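Local coordinates for PelA (PDB 5TCB), which probably cleaves glycosidic bonds through the GH114-family domain present here and, as part of a longer protein, probably also acts as a deacetylase, at residues Val27-Ala32 with Pro230-Asp235; Ser157-Leu162 with Leu171-Gly176; Glu193-Gly198 with Arg253-Val258; Asp235-Glu240 with Arg246-Arg251. All coordinates share one frame; numbering follows the deposited sequence.

Interaction 1: Val27-Ala32 with Pro230-Asp235; sequences VAFWYA and PIVAID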
loop_
_atom_site.group_PDB
_atom_site.type_symbol
_atom_site.label_atom_id
_atom_site.label_comp_id
_atom_site.label_asym_id
_atom_site.label_seq_id
_atom_site.Cartn_x
_atom_site.Cartn_y
_atom_site.Cartn_z
ATOM N N VAL A 27 -7.738 10.462 2.779
ATOM C CA VAL A 27 -6.472 9.880 2.352
ATOM C C VAL A 27 -6.285 10.153 0.866
ATOM O O VAL A 27 -7.249 10.147 0.088
ATOM C CB VAL A 27 -6.416 8.366 2.684
ATOM C CG1 VAL A 27 -7.487 7.566 1.927
ATOM C CG2 VAL A 27 -5.052 7.824 2.436
ATOM N N ALA A 28 -5.035 10.417 0.494
ATOM C CA ALA A 28 -4.611 10.491 -0.895
ATOM C C ALA A 28 -3.358 9.650 -1.104
ATOM O O ALA A 28 -2.560 9.437 -0.183
ATOM C CB ALA A 28 -4.362 11.955 -1.328
ATOM N N PHE A 29 -3.191 9.181 -2.347
ATOM C CA PHE A 29 -2.013 8.448 -2.795
ATOM C C PHE A 29 -1.474 9.142 -4.029
ATOM O O PHE A 29 -2.247 9.439 -4.950
ATOM C CB PHE A 29 -2.357 7.002 -3.189
ATOM C CG PHE A 29 -2.719 6.084 -2.041
ATOM C CD1 PHE A 29 -3.947 6.201 -1.404
ATOM C CD2 PHE A 29 -1.837 5.086 -1.623
ATOM C CE1 PHE A 29 -4.296 5.366 -0.360
ATOM C CE2 PHE A 29 -2.177 4.236 -0.575
ATOM C CZ PHE A 29 -3.401 4.390 0.064
ATOM N N TRP A 30 -0.159 9.388 -4.055
ATOM C CA TRP A 30 0.478 10.047 -5.194
ATOM C C TRP A 30 1.832 9.394 -5.400
ATOM O O TRP A 30 2.712 9.532 -4.550
ATOM C CB TRP A 30 0.626 11.554 -4.970
ATOM C CG TRP A 30 1.177 12.241 -6.181
ATOM C CD1 TRP A 30 2.499 12.260 -6.587
ATOM C CD2 TRP A 30 0.450 12.972 -7.182
ATOM N NE1 TRP A 30 2.620 12.956 -7.747
ATOM C CE2 TRP A 30 1.387 13.416 -8.143
ATOM C CE3 TRP A 30 -0.893 13.313 -7.352
ATOM C CZ2 TRP A 30 1.017 14.142 -9.258
ATOM C CZ3 TRP A 30 -1.261 14.057 -8.442
ATOM C CH2 TRP A 30 -0.314 14.473 -9.397
ATOM N N TYR A 31 2.002 8.676 -6.505
ATOM C CA TYR A 31 3.234 7.931 -6.735
ATOM C C TYR A 31 4.096 8.538 -7.826
ATOM O O TYR A 31 5.168 7.988 -8.157
ATOM C CB TYR A 31 2.890 6.488 -7.110
ATOM C CG TYR A 31 2.294 5.638 -6.001
ATOM C CD1 TYR A 31 2.387 6.002 -4.671
ATOM C CD2 TYR A 31 1.663 4.450 -6.297
ATOM C CE1 TYR A 31 1.867 5.212 -3.685
ATOM C CE2 TYR A 31 1.132 3.649 -5.296
ATOM C CZ TYR A 31 1.255 4.033 -4.005
ATOM O OH TYR A 31 0.732 3.253 -3.001
ATOM N N ALA A 32 3.637 9.605 -8.451
ATOM C CA ALA A 32 4.280 10.187 -9.610
ATOM C C ALA A 32 5.241 11.304 -9.212
ATOM O O ALA A 32 5.288 11.752 -8.061
ATOM C CB ALA A 32 3.222 10.718 -10.581
ATOM N N PRO A 230 -9.230 0.782 11.060
ATOM C CA PRO A 230 -9.645 1.662 9.960
ATOM C C PRO A 230 -9.363 0.999 8.631
ATOM O O PRO A 230 -8.279 0.437 8.436
ATOM C CB PRO A 230 -8.802 2.927 10.162
ATOM C CG PRO A 230 -8.391 2.887 11.570
ATOM C CD PRO A 230 -8.235 1.431 11.926
ATOM N N ILE A 231 -10.355 1.035 7.734
ATOM C CA ILE A 231 -10.242 0.448 6.401
ATOM C C ILE A 231 -10.293 1.556 5.356
ATOM O O ILE A 231 -11.245 2.356 5.308
ATOM C CB ILE A 231 -11.325 -0.609 6.108
ATOM C CG1 ILE A 231 -11.407 -1.627 7.240
ATOM C CG2 ILE A 231 -11.029 -1.289 4.768
ATOM C CD1 ILE A 231 -12.601 -2.544 7.138
ATOM N N VAL A 232 -9.287 1.571 4.496
ATOM C CA VAL A 232 -9.195 2.506 3.389
ATOM C C VAL A 232 -9.555 1.750 2.120
ATOM O O VAL A 232 -9.050 0.647 1.869
ATOM C CB VAL A 232 -7.785 3.117 3.306
ATOM C CG1 VAL A 232 -7.554 3.759 1.950
ATOM C CG2 VAL A 232 -7.598 4.102 4.445
ATOM N N ALA A 233 -10.475 2.304 1.355
ATOM C CA ALA A 233 -10.851 1.782 0.054
ATOM C C ALA A 233 -10.101 2.557 -1.016
ATOM O O ALA A 233 -10.248 3.775 -1.111
ATOM C CB ALA A 233 -12.360 1.900 -0.175
ATOM N N ILE A 234 -9.304 1.856 -1.821
ATOM C CA ILE A 234 -8.635 2.455 -2.978
ATOM C C ILE A 234 -9.375 1.954 -4.208
ATOM O O ILE A 234 -9.143 0.840 -4.683
ATOM C CB ILE A 234 -7.146 2.102 -3.065
ATOM C CG1 ILE A 234 -6.417 2.451 -1.786
ATOM C CG2 ILE A 234 -6.525 2.883 -4.227
ATOM C CD1 ILE A 234 -4.971 1.855 -1.737
ATOM N N ASP A 235 -10.271 2.795 -4.729
ATOM C CA ASP A 235 -11.042 2.505 -5.921
ATOM C C ASP A 235 -10.552 3.367 -7.080
ATOM O O ASP A 235 -9.864 4.372 -6.902
ATOM C CB ASP A 235 -12.538 2.734 -5.662
ATOM C CG ASP A 235 -13.191 1.560 -4.935
ATOM O OD1 ASP A 235 -12.492 0.879 -4.140
ATOM O OD2 ASP A 235 -14.394 1.324 -5.170
#
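The Phe29 ring has the terminal methyl of Ile234 over one face and Val232 CG1 at its edge, near the ring plane. Ile234 CD1 stands 4.0 Å from the Phe29 ring centroid, a CH-pi contact, and comes nearest at the outer end of the ring, 3.5 Å from Phe29 CZ. The two side chains cross at about a right angle; Ile234 is extended, with CD1 anti to CA (chi2 169°), which carries its methyl out to the aromatic ring. Away from the ring, Val27 and Val232 meet tip to tip, Val27 CG1 lying 3.8 Å from Val232 CG1. The axes of strands 27-30 and 231-235 approach to 9.2 Å at an angle of 47°, too far for pairing. They are first and seventh in the order of the eight parallel strands, and their inward residues join across the interior of what is evidently a (beta/alpha)8 barrel. Phe260 of strand 258-262 touches Val27 and Phe29, while Phe133 meets the Phe29 ring edge-to-face. Branched aliphatic residues suit this apolar interior, and phenylalanine spans the wider gap. With no hydrogen bond between the segments and all four side chains buried, the contact rests on dispersion and exclusion of water.

Interaction 2: Ser157-Leu162 with Leu171-Gly176; sequences SFLAQL and LFFNRG
Leu159 and Phe173 make the aromatic-aliphatic part of this contact, approaching from opposite directions. Leu159 CD1 lies 3.9 Å from Phe173 CZ and 4.0 Å from Phe173 CE2, meeting the far end of the ring at an oblique angle. Phe173 CG stands anti to its own carbonyl carbon (chi1 -78°), and the length of the ring carries its end toward the helix. Leu171 CB and Arg175 O, both of the ring's own segment, lie at its edge in its plane. The purely aliphatic part is Leu162 with Leu171, whose chains cross obliquely so that methyl meets methyl, Leu162 CD2 to Leu171 CD2 at 4.1 Å. No hydrogen bond crosses between the segments; the helix has its own, as in Leu162 N to Phe158 O at 2.8 Å. Helix 157-162 runs nearly antiparallel to strand 171-174, as a beta-alpha-beta crossover requires, with 11.6 Å between the axes of these short segments. Phe172 takes the other side of the strand, packing edge-to-face with Phe133 and Trp45. Leucine suits the layer between because its branched end presents methyls to its neighbours; the helix is thus held to the barrel wall by apolar packing, which imposes little directional demand.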
loop_
_atom_site.group_PDB
_atom_site.type_symbol
_atom_site.label_atom_id
_atom_site.label_comp_id
_atom_site.label_asym_id
_atom_site.label_seq_id
_atom_site.Cartn_x
_atom_site.Cartn_y
_atom_site.Cartn_z
ATOM N N SER A 157 7.037 -12.407 10.651
ATOM C CA SER A 157 8.183 -12.087 11.500
ATOM C C SER A 157 8.896 -10.831 11.024
ATOM O O SER A 157 9.394 -10.051 11.853
ATOM C CB SER A 157 9.165 -13.261 11.552
ATOM O OG SER A 157 9.834 -13.458 10.328
ATOM N N PHE A 158 8.959 -10.609 9.707
ATOM C CA PHE A 158 9.544 -9.375 9.201
ATOM C C PHE A 158 8.758 -8.157 9.672
ATOM O O PHE A 158 9.341 -7.164 10.124
ATOM C CB PHE A 158 9.613 -9.373 7.669
ATOM C CG PHE A 158 9.963 -8.028 7.142
ATOM C CD1 PHE A 158 11.274 -7.590 7.190
ATOM C CD2 PHE A 158 8.980 -7.155 6.709
ATOM C CE1 PHE A 158 11.610 -6.327 6.768
ATOM C CE2 PHE A 158 9.319 -5.859 6.288
ATOM C CZ PHE A 158 10.625 -5.459 6.333
ATOM N N LEU A 159 7.430 -8.210 9.557
ATOM C CA LEU A 159 6.612 -7.065 9.939
ATOM C C LEU A 159 6.740 -6.785 11.430
ATOM O O LEU A 159 6.805 -5.622 11.848
ATOM C CB LEU A 159 5.151 -7.286 9.537
ATOM C CG LEU A 159 4.906 -7.358 8.019
ATOM C CD1 LEU A 159 3.499 -7.887 7.671
ATOM C CD2 LEU A 159 5.143 -5.985 7.367
ATOM N N ALA A 160 6.794 -7.830 12.251
ATOM C CA ALA A 160 7.008 -7.619 13.669
ATOM C C ALA A 160 8.370 -6.977 13.940
ATOM O O ALA A 160 8.484 -6.103 14.802
ATOM C CB ALA A 160 6.862 -8.929 14.423
ATOM N N GLN A 161 9.409 -7.380 13.207
ATOM C CA GLN A 161 10.728 -6.797 13.420
ATOM C C GLN A 161 10.771 -5.355 12.934
ATOM O O GLN A 161 11.405 -4.491 13.566
ATOM C CB GLN A 161 11.789 -7.632 12.709
ATOM C CG GLN A 161 13.211 -7.148 12.963
ATOM C CD GLN A 161 14.256 -8.034 12.323
ATOM O OE1 GLN A 161 13.937 -9.071 11.737
ATOM N NE2 GLN A 161 15.513 -7.629 12.429
ATOM N N LEU A 162 10.113 -5.073 11.811
ATOM C CA LEU A 162 10.026 -3.704 11.328
ATOM C C LEU A 162 9.372 -2.808 12.362
ATOM O O LEU A 162 9.844 -1.692 12.637
ATOM C CB LEU A 162 9.243 -3.678 10.021
ATOM C CG LEU A 162 8.861 -2.298 9.477
ATOM C CD1 LEU A 162 10.098 -1.446 9.227
ATOM C CD2 LEU A 162 8.050 -2.461 8.209
ATOM N N LEU A 171 2.351 1.929 10.460
ATOM C CA LEU A 171 2.347 0.952 9.376
ATOM C C LEU A 171 0.933 0.842 8.795
ATOM O O LEU A 171 -0.008 0.419 9.468
ATOM C CB LEU A 171 2.875 -0.401 9.852
ATOM C CG LEU A 171 4.283 -0.379 10.468
ATOM C CD1 LEU A 171 4.711 -1.782 10.830
ATOM C CD2 LEU A 171 5.311 0.299 9.556
ATOM N N PHE A 172 0.810 1.241 7.539
ATOM C CA PHE A 172 -0.439 1.304 6.801
ATOM C C PHE A 172 -0.350 0.144 5.815
ATOM O O PHE A 172 0.402 0.193 4.836
ATOM C CB PHE A 172 -0.544 2.690 6.154
ATOM C CG PHE A 172 -1.786 2.966 5.356
ATOM C CD1 PHE A 172 -2.865 2.110 5.307
ATOM C CD2 PHE A 172 -1.840 4.159 4.660
ATOM C CE1 PHE A 172 -3.976 2.438 4.530
ATOM C CE2 PHE A 172 -2.942 4.508 3.889
ATOM C CZ PHE A 172 -4.018 3.648 3.823
ATOM N N PHE A 173 -1.046 -0.945 6.132
ATOM C CA PHE A 173 -0.935 -2.170 5.343
ATOM C C PHE A 173 -1.811 -2.072 4.091
ATOM O O PHE A 173 -2.959 -1.621 4.171
ATOM C CB PHE A 173 -1.434 -3.385 6.122
ATOM C CG PHE A 173 -0.498 -3.955 7.154
ATOM C CD1 PHE A 173 0.456 -3.198 7.792
ATOM C CD2 PHE A 173 -0.615 -5.298 7.495
ATOM C CE1 PHE A 173 1.277 -3.775 8.767
ATOM C CE2 PHE A 173 0.177 -5.856 8.456
ATOM C CZ PHE A 173 1.122 -5.100 9.095
ATOM N N ASN A 174 -1.298 -2.538 2.957
ATOM C CA ASN A 174 -2.141 -2.902 1.804
ATOM C C ASN A 174 -2.543 -4.359 1.974
ATOM O O ASN A 174 -1.737 -5.267 1.775
ATOM C CB ASN A 174 -1.436 -2.665 0.479
ATOM C CG ASN A 174 -2.403 -2.694 -0.703
ATOM O OD1 ASN A 174 -3.619 -2.819 -0.494
ATOM N ND2 ASN A 174 -1.897 -2.562 -1.919
ATOM N N ARG A 175 -3.795 -4.594 2.381
ATOM C CA ARG A 175 -4.273 -5.961 2.681
ATOM C C ARG A 175 -3.351 -6.560 3.745
ATOM O O ARG A 175 -3.123 -5.938 4.788
ATOM C CB ARG A 175 -4.399 -6.784 1.417
ATOM C CG ARG A 175 -5.382 -6.285 0.421
ATOM C CD ARG A 175 -5.455 -7.194 -0.756
ATOM N NE ARG A 175 -6.436 -6.754 -1.748
ATOM C CZ ARG A 175 -7.247 -7.570 -2.397
ATOM N NH1 ARG A 175 -7.215 -8.887 -2.193
ATOM N NH2 ARG A 175 -8.096 -7.055 -3.278
ATOM N N GLY A 176 -2.826 -7.757 3.560
ATOM C CA GLY A 176 -2.160 -8.449 4.652
ATOM C C GLY A 176 -3.038 -9.374 5.456
ATOM O O GLY A 176 -2.690 -9.724 6.588
#

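Interaction 3: Glu193-Gly198 with Arg253-Val258; sequences ESIHAG and RSEGYV
His196 donates from NE2 to Glu255, and the bond to Glu255 OE1 is short at 2.7 Å, with an N-H...O angle of 156°. OE1 receives it on its syn lone pair, and lies 15° out of the imidazole plane. A second, weak bond reaches from His196 NE2 to Glu255 OE2 at 3.3 Å, so one N-H is shared unequally by both oxygens; the carboxylate and ring planes are 68° apart. Beside this polar link, Ile195 is wedged between two rings: its CG2 sits 3.7 Å above the plane of His196, and its CG1 lies 4.2 Å from the centroid of Tyr257, over the face. Isoleucine, branched at CB, can serve both. The Tyr257 hydroxyl is hydrogen-bonded to Arg225 NH2, and Ser194 OG to Ile234 O. Gly256 ends helix 242-254 in a Schellman motif, its N bonded to Arg253 O at 2.9 Å, and its positive phi suits glycine. The contact thus ties the loop after strand 187-192 to the end of helix 242-254, with Leu221 of helix 211-226 touching both Ile195 and Tyr257.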
loop_
_atom_site.group_PDB
_atom_site.type_symbol
_atom_site.label_atom_id
_atom_site.label_comp_id
_atom_site.label_asym_id
_atom_site.label_seq_id
_atom_site.Cartn_x
_atom_site.Cartn_y
_atom_site.Cartn_z
ATOM N N GLU A 193 -7.558 -2.472 -2.459
ATOM C CA GLU A 193 -7.896 -2.265 -3.853
ATOM C C GLU A 193 -8.676 -3.491 -4.304
ATOM O O GLU A 193 -8.059 -4.582 -4.407
ATOM C CB GLU A 193 -6.648 -2.133 -4.732
ATOM C CG GLU A 193 -5.603 -1.146 -4.281
ATOM C CD GLU A 193 -4.301 -1.401 -5.026
ATOM O OE1 GLU A 193 -4.128 -0.887 -6.150
ATOM O OE2 GLU A 193 -3.457 -2.152 -4.499
ATOM N N SER A 194 -9.982 -3.439 -4.570
ATOM C CA SER A 194 -10.856 -2.275 -4.555
ATOM C C SER A 194 -12.200 -2.755 -4.024
ATOM O O SER A 194 -12.425 -3.966 -3.892
ATOM C CB SER A 194 -11.006 -1.685 -5.956
ATOM O OG SER A 194 -9.800 -1.130 -6.433
ATOM N N ILE A 195 -13.127 -1.832 -3.769
ATOM C CA ILE A 195 -14.406 -2.205 -3.167
ATOM C C ILE A 195 -15.490 -2.262 -4.239
ATOM O O ILE A 195 -16.110 -3.314 -4.446
ATOM C CB ILE A 195 -14.777 -1.253 -2.012
ATOM C CG1 ILE A 195 -13.743 -1.317 -0.875
ATOM C CG2 ILE A 195 -16.189 -1.556 -1.460
ATOM C CD1 ILE A 195 -13.491 -2.715 -0.291
ATOM N N HIS A 196 -15.730 -1.163 -4.947
ATOM C CA HIS A 196 -16.746 -1.150 -5.991
ATOM C C HIS A 196 -16.171 -0.944 -7.380
ATOM O O HIS A 196 -16.545 -1.653 -8.330
ATOM C CB HIS A 196 -17.779 -0.047 -5.720
ATOM C CG HIS A 196 -18.577 -0.255 -4.475
ATOM N ND1 HIS A 196 -19.367 -1.369 -4.276
ATOM C CD2 HIS A 196 -18.720 0.515 -3.370
ATOM C CE1 HIS A 196 -19.953 -1.280 -3.095
ATOM N NE2 HIS A 196 -19.583 -0.144 -2.528
ATOM N N ALA A 197 -15.297 0.048 -7.524
ATOM C CA ALA A 197 -14.723 0.420 -8.806
ATOM C C ALA A 197 -13.244 0.072 -8.780
ATOM O O ALA A 197 -12.476 0.605 -7.971
ATOM C CB ALA A 197 -14.945 1.909 -9.094
ATOM N N GLY A 198 -12.838 -0.843 -9.656
ATOM C CA GLY A 198 -11.484 -1.329 -9.643
ATOM C C GLY A 198 -10.776 -1.149 -10.971
ATOM O O GLY A 198 -11.320 -0.615 -11.947
ATOM N N ARG A 253 -17.881 6.090 2.096
ATOM C CA ARG A 253 -17.963 6.598 3.467
ATOM C C ARG A 253 -19.201 6.077 4.189
ATOM O O ARG A 253 -19.116 5.688 5.359
ATOM C CB ARG A 253 -17.907 8.132 3.465
ATOM C CG ARG A 253 -16.508 8.648 3.207
ATOM C CD ARG A 253 -16.410 10.158 3.260
ATOM N NE ARG A 253 -15.023 10.558 3.022
ATOM C CZ ARG A 253 -14.106 10.694 3.973
ATOM N NH1 ARG A 253 -14.403 10.465 5.248
ATOM N NH2 ARG A 253 -12.870 11.006 3.627
ATOM N N SER A 254 -20.357 6.060 3.514
ATOM C CA SER A 254 -21.566 5.548 4.154
ATOM C C SER A 254 -21.443 4.072 4.499
ATOM O O SER A 254 -22.113 3.608 5.427
ATOM C CB SER A 254 -22.790 5.765 3.256
ATOM O OG SER A 254 -22.858 4.794 2.210
ATOM N N GLU A 255 -20.562 3.347 3.813
ATOM C CA GLU A 255 -20.306 1.943 4.091
ATOM C C GLU A 255 -19.159 1.727 5.070
ATOM O O GLU A 255 -18.783 0.574 5.318
ATOM C CB GLU A 255 -20.029 1.216 2.773
ATOM C CG GLU A 255 -21.243 1.244 1.855
ATOM C CD GLU A 255 -20.972 0.731 0.458
ATOM O OE1 GLU A 255 -19.823 0.354 0.164
ATOM O OE2 GLU A 255 -21.918 0.722 -0.357
ATOM N N GLY A 256 -18.599 2.801 5.632
ATOM C CA GLY A 256 -17.628 2.694 6.698
ATOM C C GLY A 256 -16.185 2.767 6.256
ATOM O O GLY A 256 -15.292 2.611 7.101
ATOM N N TYR A 257 -15.928 3.024 4.978
ATOM C CA TYR A 257 -14.571 3.113 4.447
ATOM C C TYR A 257 -14.080 4.562 4.416
ATOM O O TYR A 257 -14.859 5.511 4.334
ATOM C CB TYR A 257 -14.503 2.540 3.027
ATOM C CG TYR A 257 -14.908 1.102 2.924
ATOM C CD1 TYR A 257 -16.140 0.766 2.412
ATOM C CD2 TYR A 257 -14.074 0.081 3.360
ATOM C CE1 TYR A 257 -16.531 -0.528 2.304
ATOM C CE2 TYR A 257 -14.471 -1.235 3.268
ATOM C CZ TYR A 257 -15.703 -1.527 2.743
ATOM O OH TYR A 257 -16.127 -2.830 2.637
ATOM N N VAL A 258 -12.765 4.730 4.469
ATOM C CA VAL A 258 -12.147 6.016 4.151
ATOM C C VAL A 258 -11.622 5.898 2.726
ATOM O O VAL A 258 -10.664 5.141 2.502
ATOM C CB VAL A 258 -11.024 6.365 5.126
ATOM C CG1 VAL A 258 -10.455 7.757 4.816
ATOM C CG2 VAL A 258 -11.548 6.342 6.549
#

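Interaction 4: Asp235-Glu240 with Arg246-Arg251; sequences DYLPPE and RALAAR
Leu248 turns one methyl, CD2, toward both Asp235 and Leu237, and this branch makes the closest approaches to each. Its CG is anti to the backbone N (chi1 173°) and its second torsion is near 60°, a common leucine shape in helices. The resulting fork brings CD2 3.7 Å from Asp235 OD2 and 3.9 Å from Asp235 CB, the two side chains crossing at about a right angle. Leu237 takes the other common leucine shape, with CG anti to its carbonyl carbon and the chain extended beyond (chi2 172°). Its CD1 therefore reaches out and comes slantwise to within 4.1 Å of Leu248 CD2.

Tyr236, between them in sequence, points away, and its hydroxyl is hydrogen-bonded to Glu193 OE1. Leu248 also touches Ala197 and Val261. Leu237 shares Val261 and rests on Ala245 near the start of the helix. The two segments belong to one beta-alpha-beta unit, strand 231-236 leading by a short loop into helix 242-254, which packs on the outer face of the sheet.

An aspartate looks out of place against a leucine methyl, but its oxygens are occupied: OD2 accepts from Ala197 N and His196 N, and OD1 from Ile195 N. Leucine suits that neighbour because it asks for no hydrogen bond. The three N-H bonds fix the carboxylate's rotation and meet its polar needs, which lets an apolar methyl sit against its flank in van der Waals contact.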
loop_
_atom_site.group_PDB
_atom_site.type_symbol
_atom_site.label_atom_id
_atom_site.label_comp_id
_atom_site.label_asym_id
_atom_site.label_seq_id
_atom_site.Cartn_x
_atom_site.Cartn_y
_atom_site.Cartn_z
ATOM N N ASP A 235 -10.271 2.795 -4.729
ATOM C CA ASP A 235 -11.042 2.505 -5.921
ATOM C C ASP A 235 -10.552 3.367 -7.080
ATOM O O ASP A 235 -9.864 4.372 -6.902
ATOM C CB ASP A 235 -12.538 2.734 -5.662
ATOM C CG ASP A 235 -13.191 1.560 -4.935
ATOM O OD1 ASP A 235 -12.492 0.879 -4.140
ATOM O OD2 ASP A 235 -14.394 1.324 -5.170
ATOM N N TYR A 236 -10.921 2.950 -8.289
ATOM C CA TYR A 236 -10.337 3.506 -9.503
ATOM C C TYR A 236 -11.431 3.941 -10.463
ATOM O O TYR A 236 -12.253 3.117 -10.886
ATOM C CB TYR A 236 -9.409 2.473 -10.161
ATOM C CG TYR A 236 -8.194 2.190 -9.319
ATOM C CD1 TYR A 236 -8.065 0.987 -8.651
ATOM C CD2 TYR A 236 -7.185 3.130 -9.198
ATOM C CE1 TYR A 236 -6.930 0.732 -7.869
ATOM C CE2 TYR A 236 -6.062 2.901 -8.401
ATOM C CZ TYR A 236 -5.948 1.696 -7.761
ATOM O OH TYR A 236 -4.812 1.468 -7.006
ATOM N N LEU A 237 -11.427 5.240 -10.807
ATOM C CA LEU A 237 -12.265 5.806 -11.866
ATOM C C LEU A 237 -11.418 6.817 -12.620
ATOM O O LEU A 237 -10.590 7.505 -12.010
ATOM C CB LEU A 237 -13.534 6.492 -11.342
ATOM C CG LEU A 237 -14.632 5.559 -10.841
ATOM C CD1 LEU A 237 -15.736 6.364 -10.177
ATOM C CD2 LEU A 237 -15.210 4.715 -11.987
ATOM N N PRO A 238 -11.609 6.942 -13.929
ATOM C CA PRO A 238 -10.760 7.835 -14.720
ATOM C C PRO A 238 -11.110 9.295 -14.490
ATOM O O PRO A 238 -12.180 9.617 -13.948
ATOM C CB PRO A 238 -11.060 7.404 -16.167
ATOM C CG PRO A 238 -12.480 6.936 -16.113
ATOM C CD PRO A 238 -12.566 6.209 -14.774
ATOM N N PRO A 239 -10.247 10.210 -14.921
ATOM C CA PRO A 239 -10.478 11.627 -14.600
ATOM C C PRO A 239 -11.775 12.167 -15.151
ATOM O O PRO A 239 -12.392 13.039 -14.520
ATOM C CB PRO A 239 -9.260 12.332 -15.221
ATOM C CG PRO A 239 -8.196 11.288 -15.204
ATOM C CD PRO A 239 -8.908 9.998 -15.498
ATOM N N GLU A 240 -12.186 11.731 -16.348
ATOM C CA GLU A 240 -13.414 12.235 -16.946
ATOM C C GLU A 240 -14.652 11.864 -16.136
ATOM O O GLU A 240 -15.695 12.507 -16.306
ATOM C CB GLU A 240 -13.532 11.752 -18.395
ATOM C CG GLU A 240 -13.666 10.246 -18.593
ATOM C CD GLU A 240 -12.336 9.524 -18.731
ATOM O OE1 GLU A 240 -11.261 10.076 -18.368
ATOM O OE2 GLU A 240 -12.390 8.351 -19.183
ATOM N N ARG A 246 -16.834 11.340 -7.050
ATOM C CA ARG A 246 -17.400 12.024 -5.890
ATOM C C ARG A 246 -18.524 11.198 -5.273
ATOM O O ARG A 246 -18.548 10.971 -4.061
ATOM C CB ARG A 246 -17.925 13.409 -6.294
ATOM C CG ARG A 246 -16.867 14.424 -6.705
ATOM C CD ARG A 246 -16.257 15.127 -5.504
ATOM N NE ARG A 246 -15.380 16.222 -5.914
ATOM C CZ ARG A 246 -14.348 16.668 -5.206
ATOM N NH1 ARG A 246 -14.036 16.110 -4.044
ATOM N NH2 ARG A 246 -13.613 17.672 -5.672
ATOM N N ALA A 247 -19.461 10.734 -6.103
ATOM C CA ALA A 247 -20.579 9.939 -5.594
ATOM C C ALA A 247 -20.082 8.648 -4.972
ATOM O O ALA A 247 -20.608 8.196 -3.947
ATOM C CB ALA A 247 -21.560 9.638 -6.720
ATOM N N LEU A 248 -19.073 8.039 -5.583
ATOM C CA LEU A 248 -18.548 6.781 -5.058
ATOM C C LEU A 248 -17.819 6.993 -3.731
ATOM O O LEU A 248 -17.954 6.183 -2.803
ATOM C CB LEU A 248 -17.625 6.128 -6.084
ATOM C CG LEU A 248 -16.900 4.890 -5.563
ATOM C CD1 LEU A 248 -17.855 3.792 -5.110
ATOM C CD2 LEU A 248 -15.968 4.377 -6.639
ATOM N N ALA A 249 -17.073 8.094 -3.610
ATOM C CA ALA A 249 -16.485 8.415 -2.320
ATOM C C ALA A 249 -17.564 8.541 -1.245
ATOM O O ALA A 249 -17.389 8.049 -0.123
ATOM C CB ALA A 249 -15.672 9.701 -2.435
ATOM N N ALA A 250 -18.685 9.195 -1.559
ATOM C CA ALA A 250 -19.769 9.299 -0.579
ATOM C C ALA A 250 -20.347 7.931 -0.253
ATOM O O ALA A 250 -20.606 7.608 0.913
ATOM C CB ALA A 250 -20.863 10.226 -1.099
ATOM N N ARG A 251 -20.504 7.089 -1.268
ATOM C CA ARG A 251 -21.010 5.738 -1.052
ATOM C C ARG A 251 -20.085 4.959 -0.119
ATOM O O ARG A 251 -20.534 4.329 0.847
ATOM C CB ARG A 251 -21.142 5.069 -2.417
ATOM C CG ARG A 251 -21.905 3.792 -2.444
ATOM C CD ARG A 251 -21.983 3.293 -3.867
ATOM N NE ARG A 251 -22.284 1.870 -3.907
ATOM C CZ ARG A 251 -21.990 1.068 -4.924
ATOM N NH1 ARG A 251 -21.374 1.541 -6.001
ATOM N NH2 ARG A 251 -22.309 -0.216 -4.854
#

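Strand 231-236 serves interaction 1 with its inward side and interaction 4 with its outward side, centres about 12 Å apart; their segments overlap at Asp235, which makes contact in interaction 4 alone of the two. Asp235 also joins interaction 3, Asp235 OD1 lying 2.8 Å from Ile195 N. Interaction 4 uses helix 242-254 and interaction 3 the turn that ends it, with centres about 10 Å apart. Interaction 2 lies across the barrel, about 28 Å from interaction 4 between centres, but Phe172 bridges it to interaction 1, Phe172 CZ being 3.7 Å from Val232 CG2. Asn174 ND2 is 3.0 Å from Glu193 OE2 at the C-terminal strand ends, where barrel hydrolases typically carry their active sites.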